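PDB 4AY7: Methylcobalamin\: coenzyme M methyltransferase from Methanosarcina mazei, which probably catalyses methyl transfer from a methylated corrinoid to coenzyme M in methanogenesis, as a zinc-containing enzyme of the uroporphyrinogen decarboxylase family. Local coordinates for residues A[13-18]-A[146-151]; A[136-141]-A[200-205]. One frame throughout, in Å; residues are numbered along the deposited sequence.

Contact 1: residues A[13-18]-A[146-151]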
ATOM      1  N   PHE A  13      25.327  -1.623   1.111  1.00 35.23           N
ATOM      2  CA  PHE A  13      23.915  -1.716   1.395  1.00 31.31           C
ATOM      3  C   PHE A  13      23.443  -3.074   0.933  1.00 30.36           C
ATOM      4  O   PHE A  13      24.002  -3.654   0.013  1.00 29.05           O
ATOM      5  CB  PHE A  13      23.123  -0.654   0.660  1.00 32.30           C
ATOM      6  CG  PHE A  13      23.309   0.731   1.201  1.00 33.68           C
ATOM      7  CD1 PHE A  13      22.537   1.184   2.278  1.00 33.75           C
ATOM      8  CD2 PHE A  13      24.235   1.590   0.637  1.00 35.18           C
ATOM      9  CE1 PHE A  13      22.677   2.478   2.755  1.00 34.31           C
ATOM     10  CE2 PHE A  13      24.408   2.871   1.134  1.00 35.56           C
ATOM     11  CZ  PHE A  13      23.643   3.318   2.197  1.00 34.89           C
ATOM     12  N   THR A  14      22.406  -3.571   1.613  1.00 27.80           N
ATOM     13  CA  THR A  14      21.587  -4.712   1.202  1.00 26.66           C
ATOM     14  C   THR A  14      20.305  -4.127   0.664  1.00 25.20           C
ATOM     15  O   THR A  14      20.033  -2.936   0.830  1.00 23.44           O
ATOM     16  CB  THR A  14      21.299  -5.680   2.352  1.00 26.20           C
ATOM     17  OG1 THR A  14      20.473  -5.060   3.352  1.00 25.71           O
ATOM     18  CG2 THR A  14      22.570  -6.179   2.946  1.00 26.99           C
ATOM     19  N   LEU A  15      19.513  -4.958  -0.004  1.00 24.27           N
ATOM     20  CA  LEU A  15      18.264  -4.447  -0.525  1.00 22.86           C
ATOM     21  C   LEU A  15      17.427  -3.894   0.623  1.00 22.54           C
ATOM     22  O   LEU A  15      16.704  -2.908   0.408  1.00 21.30           O
ATOM     23  CB  LEU A  15      17.447  -5.513  -1.253  1.00 22.60           C
ATOM     24  CG  LEU A  15      18.018  -6.169  -2.512  1.00 22.83           C
ATOM     25  CD1 LEU A  15      16.967  -7.182  -3.015  1.00 22.47           C
ATOM     26  CD2 LEU A  15      18.557  -5.176  -3.561  1.00 23.27           C
ATOM     27  N   LYS A  16      17.504  -4.535   1.785  1.00 22.83           N
ATOM     28  CA  LYS A  16      16.736  -4.128   2.930  1.00 23.51           C
ATOM     29  C   LYS A  16      17.237  -2.797   3.495  1.00 22.99           C
ATOM     30  O   LYS A  16      16.446  -1.878   3.696  1.00 21.73           O
ATOM     31  CB  LYS A  16      16.677  -5.214   4.056  1.00 25.95           C
ATOM     32  CG  LYS A  16      16.092  -4.720   5.397  1.00 27.50           C
ATOM     33  CD  LYS A  16      15.755  -5.807   6.388  1.00 29.90           C
ATOM     34  CE  LYS A  16      16.872  -6.378   7.242  1.00 32.89           C
ATOM     35  NZ  LYS A  16      16.335  -7.648   7.965  1.00 39.09           N
ATOM     36  N   THR A  17      18.543  -2.709   3.739  1.00 23.39           N
ATOM     37  CA  THR A  17      19.147  -1.487   4.350  1.00 23.60           C
ATOM     38  C   THR A  17      18.999  -0.280   3.431  1.00 22.20           C
ATOM     39  O   THR A  17      18.761   0.834   3.915  1.00 21.86           O
ATOM     40  CB  THR A  17      20.588  -1.613   4.837  1.00 24.09           C
ATOM     41  OG1 THR A  17      21.413  -1.932   3.755  1.00 26.87           O
ATOM     42  CG2 THR A  17      20.827  -2.596   6.004  1.00 25.73           C
ATOM     43  N   ARG A  18      19.090  -0.499   2.126  1.00 21.79           N
ATOM     44  CA  ARG A  18      18.927   0.594   1.155  1.00 21.47           C
ATOM     45  C   ARG A  18      17.499   1.092   1.195  1.00 20.01           C
ATOM     46  O   ARG A  18      17.264   2.310   1.111  1.00 18.48           O
ATOM     47  CB  ARG A  18      19.273   0.154  -0.250  1.00 22.51           C
ATOM     48  CG  ARG A  18      19.178   1.235  -1.297  1.00 23.39           C
ATOM     49  CD  ARG A  18      19.515   0.747  -2.679  1.00 23.90           C
ATOM     50  NE  ARG A  18      20.922   0.308  -2.790  1.00 24.50           N
ATOM     51  CZ  ARG A  18      21.337  -0.942  -3.009  1.00 24.71           C
ATOM     52  NH1 ARG A  18      20.497  -1.933  -3.131  1.00 25.83           N
ATOM     53  NH2 ARG A  18      22.629  -1.201  -3.108  1.00 26.50           N
ATOM     54  N   PRO A 146      17.482 -12.487   5.510  1.00 29.63           N
ATOM     55  CA  PRO A 146      17.363 -11.257   6.237  1.00 29.84           C
ATOM     56  C   PRO A 146      17.629 -10.019   5.388  1.00 30.08           C
ATOM     57  O   PRO A 146      17.247  -8.936   5.815  1.00 30.07           O
ATOM     58  CB  PRO A 146      18.427 -11.392   7.350  1.00 31.21           C
ATOM     59  CG  PRO A 146      19.454 -12.312   6.774  1.00 31.82           C
ATOM     60  CD  PRO A 146      18.721 -13.227   5.837  1.00 31.71           C
ATOM     61  N   ASP A 147      18.211 -10.182   4.204  1.00 30.76           N
ATOM     62  CA  ASP A 147      18.665  -9.017   3.423  1.00 30.60           C
ATOM     63  C   ASP A 147      17.741  -8.443   2.345  1.00 27.61           C
ATOM     64  O   ASP A 147      18.115  -7.463   1.683  1.00 27.35           O
ATOM     65  CB  ASP A 147      20.018  -9.333   2.798  1.00 32.78           C
ATOM     66  CG  ASP A 147      21.098  -9.595   3.867  1.00 34.98           C
ATOM     67  OD1 ASP A 147      20.997  -9.133   5.054  1.00 35.00           O
ATOM     68  OD2 ASP A 147      22.094 -10.231   3.491  1.00 38.45           O
ATOM     69  N   VAL A 148      16.570  -9.040   2.181  1.00 25.43           N
ATOM     70  CA  VAL A 148      15.529  -8.548   1.305  1.00 23.72           C
ATOM     71  C   VAL A 148      14.412  -8.021   2.153  1.00 22.77           C
ATOM     72  O   VAL A 148      13.966  -8.725   3.087  1.00 23.87           O
ATOM     73  CB  VAL A 148      15.013  -9.676   0.443  1.00 23.95           C
ATOM     74  CG1 VAL A 148      13.898  -9.205  -0.472  1.00 23.72           C
ATOM     75  CG2 VAL A 148      16.152 -10.230  -0.371  1.00 24.27           C
ATOM     76  N   PRO A 149      13.915  -6.836   1.835  1.00 21.22           N
ATOM     77  CA  PRO A 149      12.844  -6.280   2.652  1.00 20.68           C
ATOM     78  C   PRO A 149      11.450  -6.849   2.274  1.00 20.02           C
ATOM     79  O   PRO A 149      11.201  -7.120   1.128  1.00 20.02           O
ATOM     80  CB  PRO A 149      12.921  -4.796   2.327  1.00 20.64           C
ATOM     81  CG  PRO A 149      13.332  -4.737   0.904  1.00 20.58           C
ATOM     82  CD  PRO A 149      14.284  -5.922   0.726  1.00 21.20           C
ATOM     83  N   ILE A 150      10.556  -6.944   3.246  1.00 19.76           N
ATOM     84  CA  ILE A 150       9.205  -7.414   3.096  1.00 18.95           C
ATOM     85  C   ILE A 150       8.336  -6.246   3.414  1.00 18.22           C
ATOM     86  O   ILE A 150       8.466  -5.651   4.463  1.00 18.29           O
ATOM     87  CB  ILE A 150       8.859  -8.577   4.046  1.00 19.42           C
ATOM     88  CG1 ILE A 150       9.783  -9.749   3.782  1.00 19.95           C
ATOM     89  CG2 ILE A 150       7.371  -8.980   3.906  1.00 18.39           C
ATOM     90  CD1 ILE A 150       9.532 -10.925   4.712  1.00 21.07           C
ATOM     91  N   VAL A 151       7.537  -5.859   2.428  1.00 17.83           N
ATOM     92  CA  VAL A 151       6.548  -4.820   2.582  1.00 17.78           C
ATOM     93  C   VAL A 151       5.127  -5.427   2.834  1.00 18.09           C
ATOM     94  O   VAL A 151       4.609  -6.187   2.035  1.00 18.40           O
ATOM     95  CB  VAL A 151       6.484  -3.986   1.317  1.00 17.52           C
ATOM     96  CG1 VAL A 151       5.459  -2.894   1.545  1.00 17.44           C
ATOM     97  CG2 VAL A 151       7.874  -3.378   0.997  1.00 18.77           C
TER
HETATM   98  O   HOH W   1      20.345  -6.340   5.465  1.00 33.72           O
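K16 NZ donates to the carbonyl oxygen P146 O at 2.7 Å, in the carbonyl plane and on a lone pair, with a C=O...N angle of 145°. The lysine chain leaves the helix with CG anti to the backbone N (chi1 169°). It bends once, at chi3, and CE also comes within 3.0 Å of P146 O. One residue further along the loop, D147 O accepts from the backbone K16 N at 3.0 Å, with an N-H...O angle of 141° and the donor well above the carbonyl plane. K16 therefore holds two successive carbonyls, one by its ammonium and one by its amide in the first helical turn.

On one flank, the T14 and D147 side chains cross at about a right angle, and T14 CG2 rests against D147 CG at 3.8 Å. A water donates to D147 OD1 and sits very close to T14 OG1, where the short separation leaves the bond's details doubtful. On the apolar side, L15 CB lies 3.8 Å from P149 CD, while L15 CD1 and V148 CG2 are 4.1 Å apart, their side chains side by side and pointing the same way.

T14 OG1 accepts from T17 N (3.1 Å) and T17 OG1 from T14 N: a capping box opening helix 15-24, set against the loop that leads into strand 150-155 of the TIM barrel.

Contact 2: residues A[136-141]-A[200-205]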
ATOM      1  N   ALA A 136       2.286 -16.140   5.627  1.00 21.59           N
ATOM      2  CA  ALA A 136       2.956 -15.931   4.323  1.00 21.72           C
ATOM      3  C   ALA A 136       4.212 -15.069   4.481  1.00 21.60           C
ATOM      4  O   ALA A 136       5.232 -15.346   3.875  1.00 20.96           O
ATOM      5  CB  ALA A 136       2.008 -15.356   3.260  1.00 21.28           C
ATOM      6  N   ILE A 137       4.145 -14.102   5.400  1.00 21.26           N
ATOM      7  CA  ILE A 137       5.313 -13.258   5.710  1.00 21.33           C
ATOM      8  C   ILE A 137       6.431 -14.120   6.237  1.00 22.06           C
ATOM      9  O   ILE A 137       7.557 -13.985   5.803  1.00 21.71           O
ATOM     10  CB  ILE A 137       4.977 -12.165   6.738  1.00 21.21           C
ATOM     11  CG1 ILE A 137       4.017 -11.164   6.078  1.00 20.96           C
ATOM     12  CG2 ILE A 137       6.288 -11.531   7.240  1.00 21.52           C
ATOM     13  CD1 ILE A 137       3.314 -10.222   7.100  1.00 20.99           C
ATOM     14  N   LYS A 138       6.108 -15.029   7.145  1.00 24.25           N
ATOM     15  CA  LYS A 138       7.149 -15.942   7.688  1.00 25.71           C
ATOM     16  C   LYS A 138       7.717 -16.863   6.639  1.00 25.16           C
ATOM     17  O   LYS A 138       8.921 -17.129   6.610  1.00 25.47           O
ATOM     18  CB  LYS A 138       6.576 -16.773   8.814  1.00 27.25           C
ATOM     19  CG  LYS A 138       6.153 -15.892   9.976  1.00 29.65           C
ATOM     20  CD  LYS A 138       5.370 -16.695  11.003  1.00 32.09           C
ATOM     21  CE  LYS A 138       4.195 -15.886  11.589  1.00 33.95           C
ATOM     22  NZ  LYS A 138       3.080 -16.852  11.779  1.00 36.99           N
ATOM     23  N   ILE A 139       6.863 -17.342   5.751  1.00 24.16           N
ATOM     24  CA  ILE A 139       7.345 -18.185   4.637  1.00 24.11           C
ATOM     25  C   ILE A 139       8.285 -17.389   3.713  1.00 23.71           C
ATOM     26  O   ILE A 139       9.319 -17.900   3.284  1.00 23.92           O
ATOM     27  CB  ILE A 139       6.216 -18.690   3.800  1.00 24.14           C
ATOM     28  CG1 ILE A 139       5.334 -19.644   4.638  1.00 24.47           C
ATOM     29  CG2 ILE A 139       6.718 -19.453   2.560  1.00 24.15           C
ATOM     30  CD1 ILE A 139       4.097 -20.081   3.863  1.00 24.22           C
ATOM     31  N   ILE A 140       7.882 -16.167   3.362  1.00 22.79           N
ATOM     32  CA  ILE A 140       8.747 -15.243   2.549  1.00 22.69           C
ATOM     33  C   ILE A 140      10.114 -14.983   3.226  1.00 23.29           C
ATOM     34  O   ILE A 140      11.146 -15.266   2.647  1.00 24.09           O
ATOM     35  CB  ILE A 140       8.038 -13.911   2.264  1.00 21.88           C
ATOM     36  CG1 ILE A 140       6.853 -14.201   1.338  1.00 21.43           C
ATOM     37  CG2 ILE A 140       9.031 -12.834   1.734  1.00 20.98           C
ATOM     38  CD1 ILE A 140       5.852 -13.039   1.258  1.00 21.48           C
ATOM     39  N   ARG A 141      10.090 -14.588   4.497  1.00 23.74           N
ATOM     40  CA  ARG A 141      11.308 -14.394   5.261  1.00 24.60           C
ATOM     41  C   ARG A 141      12.215 -15.603   5.243  1.00 25.27           C
ATOM     42  O   ARG A 141      13.417 -15.488   5.038  1.00 24.80           O
ATOM     43  CB  ARG A 141      11.033 -14.012   6.711  1.00 24.88           C
ATOM     44  CG  ARG A 141      12.315 -13.816   7.513  1.00 26.15           C
ATOM     45  CD  ARG A 141      13.209 -12.665   6.995  1.00 25.97           C
ATOM     46  NE  ARG A 141      12.554 -11.364   7.118  1.00 25.55           N
ATOM     47  CZ  ARG A 141      12.742 -10.309   6.288  1.00 26.24           C
ATOM     48  NH1 ARG A 141      13.528 -10.405   5.210  1.00 26.64           N
ATOM     49  NH2 ARG A 141      12.122  -9.144   6.518  1.00 26.00           N
ATOM     50  N   VAL A 200       4.565  -6.543  11.374  1.00 20.23           N
ATOM     51  CA  VAL A 200       5.925  -6.259  11.761  1.00 22.01           C
ATOM     52  C   VAL A 200       6.497  -7.415  12.562  1.00 23.67           C
ATOM     53  O   VAL A 200       7.614  -7.859  12.272  1.00 23.98           O
ATOM     54  CB  VAL A 200       6.042  -4.903  12.535  1.00 21.92           C
ATOM     55  CG1 VAL A 200       7.443  -4.712  13.133  1.00 23.29           C
ATOM     56  CG2 VAL A 200       5.672  -3.720  11.611  1.00 21.50           C
ATOM     57  N   GLU A 201       5.755  -7.894  13.575  1.00 26.15           N
ATOM     58  CA  GLU A 201       6.236  -9.020  14.426  1.00 28.09           C
ATOM     59  C   GLU A 201       6.453 -10.253  13.574  1.00 26.49           C
ATOM     60  O   GLU A 201       7.334 -11.033  13.874  1.00 27.43           O
ATOM     61  CB  GLU A 201       5.306  -9.315  15.631  1.00 32.41           C
ATOM     62  CG  GLU A 201       5.401  -8.278  16.784  1.00 38.53           C
ATOM     63  CD  GLU A 201       4.072  -7.904  17.575  1.00 44.43           C
ATOM     64  OE1 GLU A 201       3.022  -8.624  17.506  1.00 55.83           O
ATOM     65  OE2 GLU A 201       4.062  -6.854  18.303  1.00 47.62           O
ATOM     66  N   ALA A 202       5.674 -10.426  12.515  1.00 24.52           N
ATOM     67  CA  ALA A 202       5.841 -11.585  11.622  1.00 25.01           C
ATOM     68  C   ALA A 202       7.048 -11.464  10.734  1.00 24.61           C
ATOM     69  O   ALA A 202       7.510 -12.478  10.227  1.00 26.12           O
ATOM     70  CB  ALA A 202       4.596 -11.853  10.722  1.00 23.58           C
ATOM     71  N   GLY A 203       7.545 -10.243  10.500  1.00 23.99           N
ATOM     72  CA  GLY A 203       8.753 -10.054   9.714  1.00 23.59           C
ATOM     73  C   GLY A 203       8.745  -8.952   8.637  1.00 22.56           C
ATOM     74  O   GLY A 203       9.771  -8.757   7.967  1.00 22.99           O
ATOM     75  N   ALA A 204       7.638  -8.185   8.520  1.00 21.21           N
ATOM     76  CA  ALA A 204       7.556  -7.028   7.598  1.00 20.69           C
ATOM     77  C   ALA A 204       8.470  -5.936   8.096  1.00 20.24           C
ATOM     78  O   ALA A 204       8.566  -5.660   9.300  1.00 21.10           O
ATOM     79  CB  ALA A 204       6.125  -6.467   7.458  1.00 19.62           C
ATOM     80  N   ASP A 205       9.114  -5.291   7.141  1.00 20.54           N
ATOM     81  CA  ASP A 205      10.094  -4.211   7.386  1.00 21.09           C
ATOM     82  C   ASP A 205       9.504  -2.833   7.185  1.00 20.47           C
ATOM     83  O   ASP A 205       9.970  -1.841   7.796  1.00 20.44           O
ATOM     84  CB  ASP A 205      11.291  -4.384   6.437  1.00 21.76           C
ATOM     85  CG  ASP A 205      12.029  -5.717   6.673  1.00 23.38           C
ATOM     86  OD1 ASP A 205      12.537  -6.013   7.801  1.00 24.88           O
ATOM     87  OD2 ASP A 205      12.010  -6.537   5.753  1.00 24.88           O
TER
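Helix 130-144 passes the C-terminal end of helix 178-202 with K138 and A202 nearest, their CA atoms 6.0 Å apart. I137 carries the apolar part of this approach: its CG2 branch presses on the backbone turn, 3.4 Å from A202 O and 3.9 Å from A202 CB, and also meets the amide nitrogens of G203 and A204. K138 adds its CG near A202 O and its CE 4.1 Å from A202 CB.

That turn is a Schellman motif. G203 leaves helical geometry at a phi of 135°, which suits a residue without a side chain, and the chain then runs into strand 206-210, closing the beta-alpha-beta crossover from the parallel neighbour, strand 150-155.

R141 grips the glycine's own carbonyl and the carboxylate of D205, two residues on. CG is anti to the backbone N (chi1 180°), the chain bends at chi2 and chi3, and the guanidinium meets the turn by its edge. A single nitrogen, R141 NH2, donates to both G203 O at 2.8 Å and D205 OD2 at 2.7 Å. The first bond runs nearly along the C=O axis, with G203 O tilted slightly from the guanidinium plane. The second is a salt bridge: NH2 meets the syn side of D205 OD2, somewhat out of the carboxylate plane, while OD2 lies in the guanidinium plane, the two planes being 52° apart. D205 OD2 also accepts from I150 N, and R141 NH1 bonds to the carbonyls of G145 and V148, tying the group to the following loop.

Contact 1 is a surface contact and contact 2 is partly buried, their centres 12 Å apart on the same side of the chain's centre. They share the connection from helix 130-144 to strand 150-155: contact 2 uses the helix, contact 1 the loop and strand start that follow. Contact 1 packs the first turn of helix 15-24 on that loop; contact 2 joins the body of helix 130-144 to the C-terminal end of helix 178-202. Both use backbone carbonyls and apolar packing, but only contact 2 has a salt bridge across its segments. They touch directly: I150 O and D205 N are 2.8 Å apart, a probable hydrogen bond, and K16 CD packs on D205 OD1 at 3.5 Å.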